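Local coordinates for protein eukaryotic translation initiation factor 4E type 5 (Leishmania major, PDB 7KCJ) that probably binds the 7-methylguanosine cap of messenger RNA and takes part in translation initiation, at residues R15-S21 / L78-N84; V69-G75 / I141-P145; Y93-I99 / W158-S162; N102-T108 / L181-Y186. All blocks are in the same frame, centred on the assembly; numbering follows the deposited sequence.

Contact 1: residues R15-S21 / L78-N84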
loop_
_atom_site.group_PDB
_atom_site.type_symbol
_atom_site.label_atom_id
_atom_site.label_comp_id
_atom_site.label_asym_id
_atom_site.label_seq_id
_atom_site.Cartn_x
_atom_site.Cartn_y
_atom_site.Cartn_z
ATOM N N ARG A 15 8.424 -4.310 11.963
ATOM C CA ARG A 15 7.655 -4.661 13.152
ATOM C C ARG A 15 6.752 -5.853 12.784
ATOM O O ARG A 15 6.122 -5.860 11.720
ATOM C CB ARG A 15 6.850 -3.461 13.684
ATOM C CG ARG A 15 5.835 -2.920 12.692
ATOM C CD ARG A 15 5.169 -1.662 13.193
ATOM N NE ARG A 15 4.027 -1.327 12.354
ATOM C CZ ARG A 15 2.768 -1.663 12.624
ATOM N NH1 ARG A 15 2.468 -2.296 13.753
ATOM N NH2 ARG A 15 1.797 -1.322 11.794
ATOM N N ASP A 16 6.779 -6.914 13.596
ATOM C CA ASP A 16 6.007 -8.143 13.308
ATOM C C ASP A 16 6.339 -8.679 11.868
ATOM O O ASP A 16 7.355 -8.276 11.320
ATOM C CB ASP A 16 4.500 -7.855 13.497
ATOM C CG ASP A 16 4.148 -7.231 14.828
ATOM O OD1 ASP A 16 4.334 -7.899 15.860
ATOM O OD2 ASP A 16 3.668 -6.087 14.833
ATOM N N LYS A 17 5.502 -9.499 11.245
ATOM C CA LYS A 17 5.741 -9.945 9.866
ATOM C C LYS A 17 4.598 -9.467 8.979
ATOM O O LYS A 17 3.485 -9.242 9.458
ATOM C CB LYS A 17 5.934 -11.468 9.775
ATOM C CG LYS A 17 4.940 -12.252 10.633
ATOM C CD LYS A 17 5.011 -13.752 10.415
ATOM C CE LYS A 17 3.928 -14.470 11.187
ATOM N NZ LYS A 17 3.821 -15.900 10.786
ATOM N N TRP A 18 4.872 -9.303 7.687
ATOM C CA TRP A 18 3.889 -8.839 6.723
ATOM C C TRP A 18 3.815 -9.847 5.584
ATOM O O TRP A 18 4.856 -10.290 5.107
ATOM C CB TRP A 18 4.311 -7.449 6.181
ATOM C CG TRP A 18 4.420 -6.404 7.264
ATOM C CD1 TRP A 18 5.398 -6.301 8.214
ATOM C CD2 TRP A 18 3.497 -5.330 7.519
ATOM N NE1 TRP A 18 5.138 -5.232 9.047
ATOM C CE2 TRP A 18 3.961 -4.639 8.660
ATOM C CE3 TRP A 18 2.345 -4.870 6.879
ATOM C CZ2 TRP A 18 3.297 -3.522 9.177
ATOM C CZ3 TRP A 18 1.670 -3.782 7.413
ATOM C CH2 TRP A 18 2.151 -3.118 8.541
ATOM N N PHE A 19 2.606 -10.234 5.164
ATOM C CA PHE A 19 2.452 -11.141 4.034
ATOM C C PHE A 19 2.248 -10.340 2.753
ATOM O O PHE A 19 1.415 -9.435 2.706
ATOM C CB PHE A 19 1.302 -12.129 4.232
ATOM C CG PHE A 19 1.392 -13.299 3.287
ATOM C CD1 PHE A 19 2.217 -14.372 3.565
ATOM C CD2 PHE A 19 0.680 -13.311 2.099
ATOM C CE1 PHE A 19 2.316 -15.447 2.682
ATOM C CE2 PHE A 19 0.780 -14.385 1.220
ATOM C CZ PHE A 19 1.599 -15.440 1.514
ATOM N N VAL A 20 3.000 -10.683 1.712
ATOM C CA VAL A 20 2.952 -9.980 0.435
ATOM C C VAL A 20 2.193 -10.823 -0.588
ATOM O O VAL A 20 2.423 -12.028 -0.701
ATOM C CB VAL A 20 4.373 -9.628 -0.081
ATOM C CG1 VAL A 20 4.301 -8.671 -1.261
ATOM C CG2 VAL A 20 5.241 -9.032 1.028
ATOM N N SER A 21 1.273 -10.201 -1.304
ATOM C CA SER A 21 0.508 -10.879 -2.341
ATOM C C SER A 21 0.222 -9.928 -3.499
ATOM O O SER A 21 0.212 -8.707 -3.328
ATOM C CB SER A 21 -0.775 -11.473 -1.778
ATOM O OG SER A 21 -1.577 -10.420 -1.287
ATOM N N LEU A 78 -0.610 -4.585 -5.311
ATOM C CA LEU A 78 0.428 -5.283 -4.559
ATOM C C LEU A 78 0.035 -5.044 -3.106
ATOM O O LEU A 78 -0.120 -3.901 -2.713
ATOM C CB LEU A 78 1.819 -4.719 -4.850
ATOM C CG LEU A 78 2.959 -5.369 -4.071
ATOM C CD1 LEU A 78 3.097 -6.844 -4.443
ATOM C CD2 LEU A 78 4.292 -4.625 -4.325
ATOM N N ILE A 79 -0.223 -6.094 -2.346
ATOM C CA ILE A 79 -0.750 -5.982 -0.982
ATOM C C ILE A 79 0.221 -6.453 0.104
ATOM O O ILE A 79 0.848 -7.502 -0.048
ATOM C CB ILE A 79 -2.062 -6.807 -0.940
ATOM C CG1 ILE A 79 -3.086 -6.302 -2.005
ATOM C CG2 ILE A 79 -2.684 -6.855 0.466
ATOM C CD1 ILE A 79 -4.356 -7.250 -2.211
ATOM N N PHE A 80 0.324 -5.698 1.209
ATOM C CA PHE A 80 1.144 -6.057 2.365
ATOM C C PHE A 80 0.212 -6.068 3.574
ATOM O O PHE A 80 -0.388 -5.029 3.889
ATOM C CB PHE A 80 2.270 -5.031 2.610
ATOM C CG PHE A 80 3.234 -4.853 1.461
ATOM C CD1 PHE A 80 2.894 -4.084 0.363
ATOM C CD2 PHE A 80 4.487 -5.444 1.489
ATOM C CE1 PHE A 80 3.779 -3.927 -0.689
ATOM C CE2 PHE A 80 5.364 -5.292 0.432
ATOM C CZ PHE A 80 5.014 -4.525 -0.643
ATOM N N ALA A 81 0.090 -7.216 4.264
ATOM C CA ALA A 81 -0.780 -7.281 5.437
ATOM C C ALA A 81 -0.023 -7.787 6.638
ATOM O O ALA A 81 0.558 -8.868 6.576
ATOM C CB ALA A 81 -1.991 -8.165 5.177
ATOM N N ARG A 82 -0.064 -7.040 7.742
ATOM C CA ARG A 82 0.617 -7.462 8.947
ATOM C C ARG A 82 -0.079 -8.673 9.587
ATOM O O ARG A 82 -1.277 -8.619 9.863
ATOM C CB ARG A 82 0.740 -6.280 9.923
ATOM C CG ARG A 82 1.663 -6.579 11.094
ATOM C CD ARG A 82 1.704 -5.429 12.074
ATOM N NE ARG A 82 0.381 -5.122 12.620
ATOM C CZ ARG A 82 -0.158 -5.734 13.671
ATOM N NH1 ARG A 82 0.509 -6.689 14.306
ATOM N NH2 ARG A 82 -1.365 -5.386 14.101
ATOM N N ASN A 83 0.671 -9.779 9.780
ATOM C CA ASN A 83 0.219 -11.031 10.402
ATOM C C ASN A 83 -0.979 -11.712 9.731
ATOM O O ASN A 83 -1.668 -12.484 10.400
ATOM C CB ASN A 83 -0.109 -10.811 11.891
ATOM C CG ASN A 83 1.053 -10.611 12.815
ATOM O OD1 ASN A 83 0.903 -10.048 13.906
ATOM N ND2 ASN A 83 2.233 -11.083 12.445
ATOM N N ASN A 84 -1.227 -11.468 8.438
ATOM C CA ASN A 84 -2.390 -12.073 7.789
ATOM C C ASN A 84 -2.059 -12.501 6.375
ATOM O O ASN A 84 -1.740 -11.647 5.539
ATOM C CB ASN A 84 -3.563 -11.100 7.813
ATOM C CG ASN A 84 -4.860 -11.690 7.304
ATOM O OD1 ASN A 84 -4.987 -12.903 7.108
ATOM N ND2 ASN A 84 -5.854 -10.843 7.083
#
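Arg82 has the most surface covered, 106 Å². With chi1 and chi2 both t, it holds CB over Trp18, 3.5 Å from the centroid of the indole six-membered ring and 4° off the normal, a CH-pi contact. Chi3 then turns to p, and NH1 reaches OD2 of Asp16 at 3.3 Å, a salt bridge with weak hydrogen-bond geometry; Asp137 pairs with Arg82 NE. Trp18 donates from NE1 to Arg15 O at 2.9 Å. These groups decorate neighbouring antiparallel strands of the curved eIF4E sheet; the axes of 17-21 and 78-82 approach to 4.3 Å, with 155° between their directions. Phe19 N to Ala81 O (2.8 Å) is one of their hydrogen bonds. On the face of Trp18 and Arg82, Val20 places CG1 over one face of the Phe80 ring, while its CG2 is 3.7 Å from CD2 of Phe80; helices 56-64 and 108-121 close over this side. On the reverse face, the t rotamer of Phe19 carries its ring away from strand 78-82 to meet Trp52 edge-to-face.

Contact 2: residues V69-G75 / I141-P145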
loop_
_atom_site.group_PDB
_atom_site.type_symbol
_atom_site.label_atom_id
_atom_site.label_comp_id
_atom_site.label_asym_id
_atom_site.label_seq_id
_atom_site.Cartn_x
_atom_site.Cartn_y
_atom_site.Cartn_z
ATOM N N VAL A 69 6.726 -0.797 -9.613
ATOM C CA VAL A 69 5.306 -0.642 -9.272
ATOM C C VAL A 69 4.461 -0.037 -10.403
ATOM O O VAL A 69 3.401 -0.585 -10.704
ATOM C CB VAL A 69 5.094 0.132 -7.949
ATOM C CG1 VAL A 69 3.608 0.385 -7.707
ATOM C CG2 VAL A 69 5.695 -0.633 -6.785
ATOM N N HIS A 70 4.943 1.046 -11.053
ATOM C CA HIS A 70 4.194 1.665 -12.152
ATOM C C HIS A 70 3.975 0.733 -13.333
ATOM O O HIS A 70 3.032 0.921 -14.104
ATOM C CB HIS A 70 4.822 2.994 -12.596
ATOM C CG HIS A 70 6.250 2.899 -13.052
ATOM N ND1 HIS A 70 6.579 2.849 -14.403
ATOM C CD2 HIS A 70 7.390 2.886 -12.326
ATOM C CE1 HIS A 70 7.900 2.794 -14.449
ATOM N NE2 HIS A 70 8.432 2.804 -13.227
ATOM N N GLN A 71 4.790 -0.310 -13.448
ATOM C CA GLN A 71 4.675 -1.316 -14.501
ATOM C C GLN A 71 3.866 -2.517 -14.138
ATOM O O GLN A 71 3.714 -3.390 -14.994
ATOM C CB GLN A 71 6.052 -1.782 -14.974
ATOM C CG GLN A 71 6.788 -0.744 -15.777
ATOM C CD GLN A 71 5.921 -0.264 -16.955
ATOM O OE1 GLN A 71 5.364 -1.057 -17.750
ATOM N NE2 GLN A 71 5.731 1.049 -17.050
ATOM N N LEU A 72 3.360 -2.615 -12.887
ATOM C CA LEU A 72 2.579 -3.775 -12.480
ATOM C C LEU A 72 1.267 -3.937 -13.247
ATOM O O LEU A 72 0.786 -5.067 -13.397
ATOM C CB LEU A 72 2.339 -3.785 -10.968
ATOM C CG LEU A 72 3.596 -4.070 -10.124
ATOM C CD1 LEU A 72 3.262 -4.003 -8.643
ATOM C CD2 LEU A 72 4.196 -5.426 -10.473
ATOM N N GLY A 73 0.705 -2.837 -13.724
ATOM C CA GLY A 73 -0.528 -2.905 -14.501
ATOM C C GLY A 73 -1.700 -2.231 -13.843
ATOM O O GLY A 73 -1.975 -2.460 -12.670
ATOM N N MET A 74 -2.381 -1.387 -14.616
ATOM C CA MET A 74 -3.579 -0.661 -14.219
ATOM C C MET A 74 -4.641 -1.692 -13.827
ATOM O O MET A 74 -4.894 -2.632 -14.578
ATOM C CB MET A 74 -4.068 0.199 -15.396
ATOM C CG MET A 74 -5.465 0.733 -15.222
ATOM S SD MET A 74 -5.488 2.002 -13.958
ATOM C CE MET A 74 -5.002 3.427 -14.945
ATOM N N GLY A 75 -5.167 -1.552 -12.629
ATOM C CA GLY A 75 -6.153 -2.497 -12.125
ATOM C C GLY A 75 -5.575 -3.496 -11.145
ATOM O O GLY A 75 -6.331 -4.157 -10.429
ATOM N N ILE A 141 -0.593 -1.115 -2.859
ATOM C CA ILE A 141 0.064 -0.300 -3.877
ATOM C C ILE A 141 -0.535 -0.590 -5.248
ATOM O O ILE A 141 -0.564 -1.745 -5.661
ATOM C CB ILE A 141 1.588 -0.480 -3.834
ATOM C CG1 ILE A 141 2.134 -0.344 -2.414
ATOM C CG2 ILE A 141 2.266 0.499 -4.741
ATOM C CD1 ILE A 141 3.639 -0.738 -2.329
ATOM N N ALA A 142 -1.133 0.423 -5.886
ATOM C CA ALA A 142 -1.783 0.250 -7.179
ATOM C C ALA A 142 -1.121 1.023 -8.300
ATOM O O ALA A 142 -1.031 2.251 -8.220
ATOM C CB ALA A 142 -3.238 0.657 -7.084
ATOM N N ALA A 143 -0.725 0.337 -9.377
ATOM C CA ALA A 143 -0.155 1.022 -10.546
ATOM C C ALA A 143 -1.283 1.775 -11.256
ATOM O O ALA A 143 -2.300 1.166 -11.620
ATOM C CB ALA A 143 0.437 0.006 -11.513
ATOM N N ARG A 144 -1.113 3.088 -11.464
ATOM C CA ARG A 144 -2.121 3.878 -12.164
ATOM C C ARG A 144 -1.504 4.722 -13.319
ATOM O O ARG A 144 -1.626 5.953 -13.306
ATOM C CB ARG A 144 -2.853 4.785 -11.161
ATOM C CG ARG A 144 -3.605 4.009 -10.084
ATOM C CD ARG A 144 -4.916 4.668 -9.717
ATOM N NE ARG A 144 -6.042 3.762 -9.931
ATOM C CZ ARG A 144 -7.030 3.982 -10.795
ATOM N NH1 ARG A 144 -7.041 5.085 -11.535
ATOM N NH2 ARG A 144 -8.011 3.097 -10.930
ATOM N N PRO A 145 -0.835 4.115 -14.315
ATOM C CA PRO A 145 -0.237 4.951 -15.374
ATOM C C PRO A 145 -1.254 5.628 -16.258
ATOM O O PRO A 145 -2.326 5.100 -16.511
ATOM C CB PRO A 145 0.612 3.978 -16.191
ATOM C CG PRO A 145 -0.038 2.638 -15.976
ATOM C CD PRO A 145 -0.566 2.671 -14.546
HETATM O O HOH W 1 -3.890 -0.455 -10.334
#
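The 69-75 segment has no regular secondary structure, and its one internal backbone hydrogen bond, Leu72 N to Val69 O at 3.0 Å, tightens it into a compact bend against the end of strand 136-143. The CA atoms of His70 and Ala143 come within 4.7 Å, those of Met74 and Arg144 within 5.2 Å. Gly73 (phi 116°, psi 131°) and Gly75 (phi 102°, psi -18°) adopt backbone angles at which a CB would collide with the preceding carbonyl. Ala143, with 95 Å² covered, fits into the bend: its CB lies 3.1 Å from Val69 O and 3.6 Å from Gly73 N. Deeper in, Val69 CG1 meets Ile141 CG2 at 3.3 Å, and Leu113 of helix 108-121 touches both side chains. At the exposed end Met74 curls over the strand terminus, SD 4.0 Å from CZ of Arg144 over one guanidinium face, CE 3.5 Å from Pro145 O. The polar links are indirect or weak: Met74 CA approaches Ala143 O at 3.4 Å, and a water joins that carbonyl (2.6 Å) to Gly75 N (2.8 Å). Direct hydrogen bonds being absent between the segments, they are held by van der Waals packing, with this single water as the polar bridge.

Contact 3: residues Y93-I99 / W158-S162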
loop_
_atom_site.group_PDB
_atom_site.type_symbol
_atom_site.label_atom_id
_atom_site.label_comp_id
_atom_site.label_asym_id
_atom_site.label_seq_id
_atom_site.Cartn_x
_atom_site.Cartn_y
_atom_site.Cartn_z
ATOM N N TYR A 93 -11.693 -3.728 10.352
ATOM C CA TYR A 93 -11.528 -2.533 11.173
ATOM C C TYR A 93 -12.831 -1.781 11.304
ATOM O O TYR A 93 -13.077 -0.852 10.538
ATOM C CB TYR A 93 -10.434 -1.592 10.618
ATOM C CG TYR A 93 -9.235 -2.324 10.082
ATOM C CD1 TYR A 93 -8.338 -2.941 10.936
ATOM C CD2 TYR A 93 -9.063 -2.499 8.721
ATOM C CE1 TYR A 93 -7.260 -3.660 10.449
ATOM C CE2 TYR A 93 -7.981 -3.202 8.217
ATOM C CZ TYR A 93 -7.078 -3.779 9.086
ATOM O OH TYR A 93 -6.044 -4.534 8.597
ATOM N N PRO A 94 -13.675 -2.146 12.270
ATOM C CA PRO A 94 -14.930 -1.392 12.449
ATOM C C PRO A 94 -14.678 0.069 12.858
ATOM O O PRO A 94 -15.523 0.929 12.633
ATOM C CB PRO A 94 -15.676 -2.165 13.554
ATOM C CG PRO A 94 -14.860 -3.403 13.817
ATOM C CD PRO A 94 -13.488 -3.192 13.294
ATOM N N ASN A 95 -13.502 0.331 13.473
ATOM C CA ASN A 95 -13.063 1.636 13.977
ATOM C C ASN A 95 -12.003 2.312 13.089
ATOM O O ASN A 95 -11.448 3.330 13.487
ATOM C CB ASN A 95 -12.421 1.431 15.357
ATOM C CG ASN A 95 -13.295 0.671 16.324
ATOM O OD1 ASN A 95 -12.882 -0.331 16.939
ATOM N ND2 ASN A 95 -14.528 1.130 16.450
ATOM N N GLY A 96 -11.721 1.747 11.926
ATOM C CA GLY A 96 -10.628 2.213 11.095
ATOM C C GLY A 96 -10.982 3.146 9.966
ATOM O O GLY A 96 -12.148 3.474 9.741
ATOM N N SER A 97 -9.962 3.569 9.234
ATOM C CA SER A 97 -10.128 4.425 8.067
ATOM C C SER A 97 -8.873 4.313 7.163
ATOM O O SER A 97 -8.007 3.466 7.428
ATOM C CB SER A 97 -10.450 5.862 8.469
ATOM O OG SER A 97 -9.406 6.474 9.210
ATOM N N ARG A 98 -8.793 5.110 6.079
ATOM C CA ARG A 98 -7.669 4.993 5.166
ATOM C C ARG A 98 -7.066 6.316 4.732
ATOM O O ARG A 98 -7.708 7.363 4.823
ATOM C CB ARG A 98 -8.069 4.143 3.952
ATOM C CG ARG A 98 -9.074 4.818 3.055
ATOM C CD ARG A 98 -9.691 3.855 2.063
ATOM N NE ARG A 98 -10.789 4.494 1.343
ATOM C CZ ARG A 98 -11.030 4.346 0.045
ATOM N NH1 ARG A 98 -10.243 3.578 -0.702
ATOM N NH2 ARG A 98 -12.042 4.984 -0.524
ATOM N N ILE A 99 -5.804 6.258 4.277
ATOM C CA ILE A 99 -5.085 7.411 3.749
ATOM C C ILE A 99 -4.631 7.051 2.341
ATOM O O ILE A 99 -4.013 6.004 2.143
ATOM C CB ILE A 99 -3.889 7.816 4.664
ATOM C CG1 ILE A 99 -4.376 8.406 5.989
ATOM C CG2 ILE A 99 -2.959 8.791 3.954
ATOM C CD1 ILE A 99 -3.299 8.528 7.016
ATOM N N TRP A 158 -4.327 1.359 5.328
ATOM C CA TRP A 158 -5.490 1.107 6.193
ATOM C C TRP A 158 -5.079 1.190 7.638
ATOM O O TRP A 158 -4.161 0.486 8.057
ATOM C CB TRP A 158 -6.144 -0.262 5.932
ATOM C CG TRP A 158 -6.779 -0.444 4.575
ATOM C CD1 TRP A 158 -6.899 0.485 3.579
ATOM C CD2 TRP A 158 -7.364 -1.653 4.069
ATOM N NE1 TRP A 158 -7.518 -0.075 2.485
ATOM C CE2 TRP A 158 -7.818 -1.386 2.763
ATOM C CE3 TRP A 158 -7.564 -2.936 4.599
ATOM C CZ2 TRP A 158 -8.410 -2.365 1.963
ATOM C CZ3 TRP A 158 -8.200 -3.889 3.814
ATOM C CH2 TRP A 158 -8.622 -3.592 2.517
ATOM N N LEU A 159 -5.710 2.087 8.390
ATOM C CA LEU A 159 -5.418 2.256 9.805
ATOM C C LEU A 159 -6.485 1.525 10.616
ATOM O O LEU A 159 -7.662 1.620 10.286
ATOM C CB LEU A 159 -5.427 3.741 10.211
ATOM C CG LEU A 159 -4.952 4.825 9.227
ATOM C CD1 LEU A 159 -4.923 6.137 9.883
ATOM C CD2 LEU A 159 -3.576 4.573 8.752
ATOM N N SER A 160 -6.095 0.842 11.684
ATOM C CA SER A 160 -7.070 0.161 12.549
ATOM C C SER A 160 -7.814 1.147 13.473
ATOM O O SER A 160 -8.926 0.845 13.925
ATOM C CB SER A 160 -6.409 -0.947 13.355
ATOM O OG SER A 160 -5.434 -0.431 14.245
ATOM N N ASP A 161 -7.233 2.342 13.710
ATOM C CA ASP A 161 -7.871 3.366 14.533
ATOM C C ASP A 161 -7.950 4.691 13.764
ATOM O O ASP A 161 -6.930 5.338 13.537
ATOM C CB ASP A 161 -7.118 3.528 15.855
ATOM C CG ASP A 161 -7.676 4.578 16.791
ATOM O OD1 ASP A 161 -8.788 5.089 16.524
ATOM O OD2 ASP A 161 -7.005 4.894 17.795
ATOM N N SER A 162 -9.165 5.093 13.386
ATOM C CA SER A 162 -9.433 6.309 12.636
ATOM C C SER A 162 -9.079 7.594 13.389
ATOM O O SER A 162 -8.848 8.622 12.753
ATOM C CB SER A 162 -10.884 6.350 12.174
ATOM O OG SER A 162 -11.761 6.533 13.271
HETATM O O HOH W 2 -10.517 -1.163 13.861
#
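Trp158, Tyr93 and Leu159, each with 79 to 80 Å² covered, carry this contact between the start of strand 97-103 and the end of strand 153-159 in the eIF4E sheet. Tyr93 opens a type I turn that ends at Gly96, and its CB points toward the other segment; Trp158 CE3 lies at the edge of the Tyr93 ring, near its plane, 3.7 Å from CE2 of Tyr93, while CD1 of Tyr93 meets CB of Ser160 at 3.7 Å. Across the sheet Trp158 pairs with Arg98 at a non-hydrogen-bonded position (CA-CA 4.6 Å), where CD1 of the indole packs 3.9 Å from Arg98 CB. Leu159 holds the register through its backbone: Leu159 N donates to Ser97 O at 2.8 Å, and Ser97 N to Leu159 O at 3.2 Å. Its CD1 reaches CD1 of Ile99 at 4.1 Å. Gly96, just before the strand, lets the two chains come close: its CA is 3.1 Å from Leu159 O, and an ideal CB would fall 2.3 Å from that oxygen. Past the pairing, Ser162 N binds Asn95 O at 2.9 Å. Helix 165-178 covers the Leu159 and Ile99 side through Ser165, with Val168 also touching Ile99; on the other face Trp158 meets Tyr90 and Phe193, and its NE1 bonds to Glu156, while strand 136-143 flanks strand 153-159.

Contact 4: residues N102-T108 / L181-Y186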
loop_
_atom_site.group_PDB
_atom_site.type_symbol
_atom_site.label_atom_id
_atom_site.label_comp_id
_atom_site.label_asym_id
_atom_site.label_seq_id
_atom_site.Cartn_x
_atom_site.Cartn_y
_atom_site.Cartn_z
ATOM N N ASN A 102 -1.301 9.703 -3.696
ATOM C CA ASN A 102 -1.040 9.547 -5.136
ATOM C C ASN A 102 0.323 10.130 -5.471
ATOM O O ASN A 102 0.598 11.265 -5.103
ATOM C CB ASN A 102 -2.105 10.229 -5.971
ATOM C CG ASN A 102 -3.450 9.565 -5.821
ATOM O OD1 ASN A 102 -3.719 8.540 -6.455
ATOM N ND2 ASN A 102 -4.309 10.122 -4.984
ATOM N N LEU A 103 1.189 9.348 -6.118
ATOM C CA LEU A 103 2.544 9.780 -6.445
ATOM C C LEU A 103 2.597 9.860 -7.957
ATOM O O LEU A 103 2.485 8.833 -8.613
ATOM C CB LEU A 103 3.555 8.749 -5.909
ATOM C CG LEU A 103 3.475 8.472 -4.423
ATOM C CD1 LEU A 103 4.361 7.274 -4.022
ATOM C CD2 LEU A 103 3.806 9.751 -3.604
ATOM N N LEU A 104 2.708 11.070 -8.514
ATOM C CA LEU A 104 2.635 11.279 -9.953
ATOM C C LEU A 104 3.881 10.944 -10.773
ATOM O O LEU A 104 3.735 10.417 -11.869
ATOM C CB LEU A 104 2.229 12.740 -10.273
ATOM C CG LEU A 104 0.927 13.316 -9.684
ATOM C CD1 LEU A 104 0.527 14.576 -10.411
ATOM C CD2 LEU A 104 -0.222 12.352 -9.789
ATOM N N LYS A 105 5.081 11.330 -10.322
ATOM C CA LYS A 105 6.283 11.164 -11.147
ATOM C C LYS A 105 7.588 11.123 -10.346
ATOM O O LYS A 105 7.604 11.560 -9.203
ATOM C CB LYS A 105 6.331 12.347 -12.137
ATOM C CG LYS A 105 6.370 13.698 -11.447
ATOM C CD LYS A 105 6.395 14.832 -12.446
ATOM C CE LYS A 105 6.010 16.139 -11.808
ATOM N NZ LYS A 105 6.071 17.268 -12.768
ATOM N N PRO A 106 8.705 10.624 -10.917
ATOM C CA PRO A 106 9.975 10.656 -10.174
ATOM C C PRO A 106 10.459 12.081 -9.957
ATOM O O PRO A 106 10.155 12.976 -10.756
ATOM C CB PRO A 106 10.942 9.908 -11.094
ATOM C CG PRO A 106 10.364 10.061 -12.464
ATOM C CD PRO A 106 8.881 10.041 -12.266
ATOM N N PRO A 107 11.249 12.316 -8.890
ATOM C CA PRO A 107 11.669 11.359 -7.849
ATOM C C PRO A 107 10.622 11.098 -6.755
ATOM O O PRO A 107 10.852 10.264 -5.891
ATOM C CB PRO A 107 12.927 12.018 -7.281
ATOM C CG PRO A 107 12.675 13.498 -7.426
ATOM C CD PRO A 107 11.778 13.668 -8.636
ATOM N N THR A 108 9.476 11.792 -6.802
ATOM C CA THR A 108 8.402 11.651 -5.804
ATOM C C THR A 108 7.885 10.215 -5.660
ATOM O O THR A 108 7.655 9.755 -4.542
ATOM C CB THR A 108 7.282 12.653 -6.102
ATOM O OG1 THR A 108 7.823 13.984 -6.106
ATOM C CG2 THR A 108 6.139 12.538 -5.127
ATOM N N LEU A 181 10.240 17.556 -2.131
ATOM C CA LEU A 181 9.352 17.120 -3.186
ATOM C C LEU A 181 8.411 18.212 -3.621
ATOM O O LEU A 181 7.996 19.043 -2.805
ATOM C CB LEU A 181 8.629 15.827 -2.797
ATOM C CG LEU A 181 9.604 14.673 -2.414
ATOM C CD1 LEU A 181 8.865 13.459 -1.879
ATOM C CD2 LEU A 181 10.545 14.312 -3.560
ATOM N N ALA A 182 8.137 18.249 -4.931
ATOM C CA ALA A 182 7.302 19.261 -5.557
ATOM C C ALA A 182 5.839 19.077 -5.205
ATOM O O ALA A 182 5.334 17.952 -5.279
ATOM C CB ALA A 182 7.486 19.204 -7.065
ATOM N N ALA A 183 5.161 20.172 -4.842
ATOM C CA ALA A 183 3.739 20.210 -4.455
ATOM C C ALA A 183 2.801 19.676 -5.526
ATOM O O ALA A 183 1.798 19.049 -5.194
ATOM C CB ALA A 183 3.321 21.625 -4.071
ATOM N N ASN A 184 3.137 19.878 -6.800
ATOM C CA ASN A 184 2.335 19.379 -7.910
ATOM C C ASN A 184 2.553 17.893 -8.213
ATOM O O ASN A 184 1.956 17.399 -9.156
ATOM C CB ASN A 184 2.641 20.204 -9.175
ATOM C CG ASN A 184 3.981 19.946 -9.839
ATOM O OD1 ASN A 184 4.779 19.100 -9.421
ATOM N ND2 ASN A 184 4.258 20.684 -10.904
ATOM N N SER A 185 3.470 17.215 -7.517
ATOM C CA SER A 185 3.844 15.830 -7.823
ATOM C C SER A 185 3.178 14.751 -6.961
ATOM O O SER A 185 3.425 13.552 -7.166
ATOM C CB SER A 185 5.357 15.683 -7.736
ATOM O OG SER A 185 5.781 15.798 -6.389
ATOM N N TYR A 186 2.382 15.162 -5.974
ATOM C CA TYR A 186 1.730 14.210 -5.080
ATOM C C TYR A 186 0.552 14.821 -4.341
ATOM O O TYR A 186 0.467 16.031 -4.202
ATOM C CB TYR A 186 2.734 13.629 -4.048
ATOM C CG TYR A 186 3.204 14.627 -3.003
ATOM C CD1 TYR A 186 4.276 15.479 -3.253
ATOM C CD2 TYR A 186 2.623 14.677 -1.749
ATOM C CE1 TYR A 186 4.702 16.397 -2.315
ATOM C CE2 TYR A 186 3.062 15.583 -0.789
ATOM C CZ TYR A 186 4.099 16.441 -1.081
ATOM O OH TYR A 186 4.577 17.314 -0.144
HETATM O O HOH W 3 7.165 18.778 -10.556
HETATM O O HOH W 4 9.498 16.225 -6.951
#
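Near one edge of the antiparallel eIF4E sheet, strand 97-103 ends beside the start of 186-191, one of its two outermost strands, and the loops at this end of the two strands are tied together. Backbone pairing is brief: Leu103 and Tyr186 form a single non-hydrogen-bonded antiparallel bridge (CA-CA 4.7 Å), flanked by Leu104 N donating to Ser185 O at 2.9 Å and by a CA-H...O contact from Tyr186 CA to Asn102 O at 3.2 Å. Asn102 continues the pairing into the strand through backbone and side-chain hydrogen bonds with Asn187. Apolar contacts are few. Leu103 CD2 lies 4.0 Å from Tyr186 CB, and Pro107 CG is a loose 4.5 Å from Leu181 CD2. Thr108 adds van der Waals contacts, its CG2 3.7 Å from Tyr186 CB and its OG1 3.7 Å from Leu181 CD2. Met176 of helix 165-178 touches Leu103, Leu181 and Tyr186, joining that helix to the seam. Water extends the polar contacts: one molecule joins Lys105 NZ (2.9 Å) to Asn184 OD1 (2.7 Å), and another lies between Thr108 OG1 (2.9 Å) and Ala182 N (3.2 Å). Direct hydroxyl contact completes the set, with Thr108 OG1 2.7 Å from Ser185 OG, which itself donates to Ala182 O at a very short 2.5 Å.

All four contacts reach the same curved antiparallel sheet. Contacts 1 and 2, with centres about 19 Å apart, touch directly: Leu78 O and Ile141 N are 2.8 Å apart, a probable hydrogen bond between neighbouring strands, and Phe80 CE1 packs 3.6 Å from Ile141 CD1. Contacts 3 and 4 share strand 97-103, yet their centres lie about 25 Å apart because they sit at its two ends. Contacts 2 and 4 approach within about 5 Å between nearest atoms without touching, whereas contacts 1 and 4 lie on opposite sides of the chain's centre, about 26 Å between centres. Along the chain, contact 1 closes before contacts 3 and 4 open, while the segments of contact 2 alternate with those of each other contact.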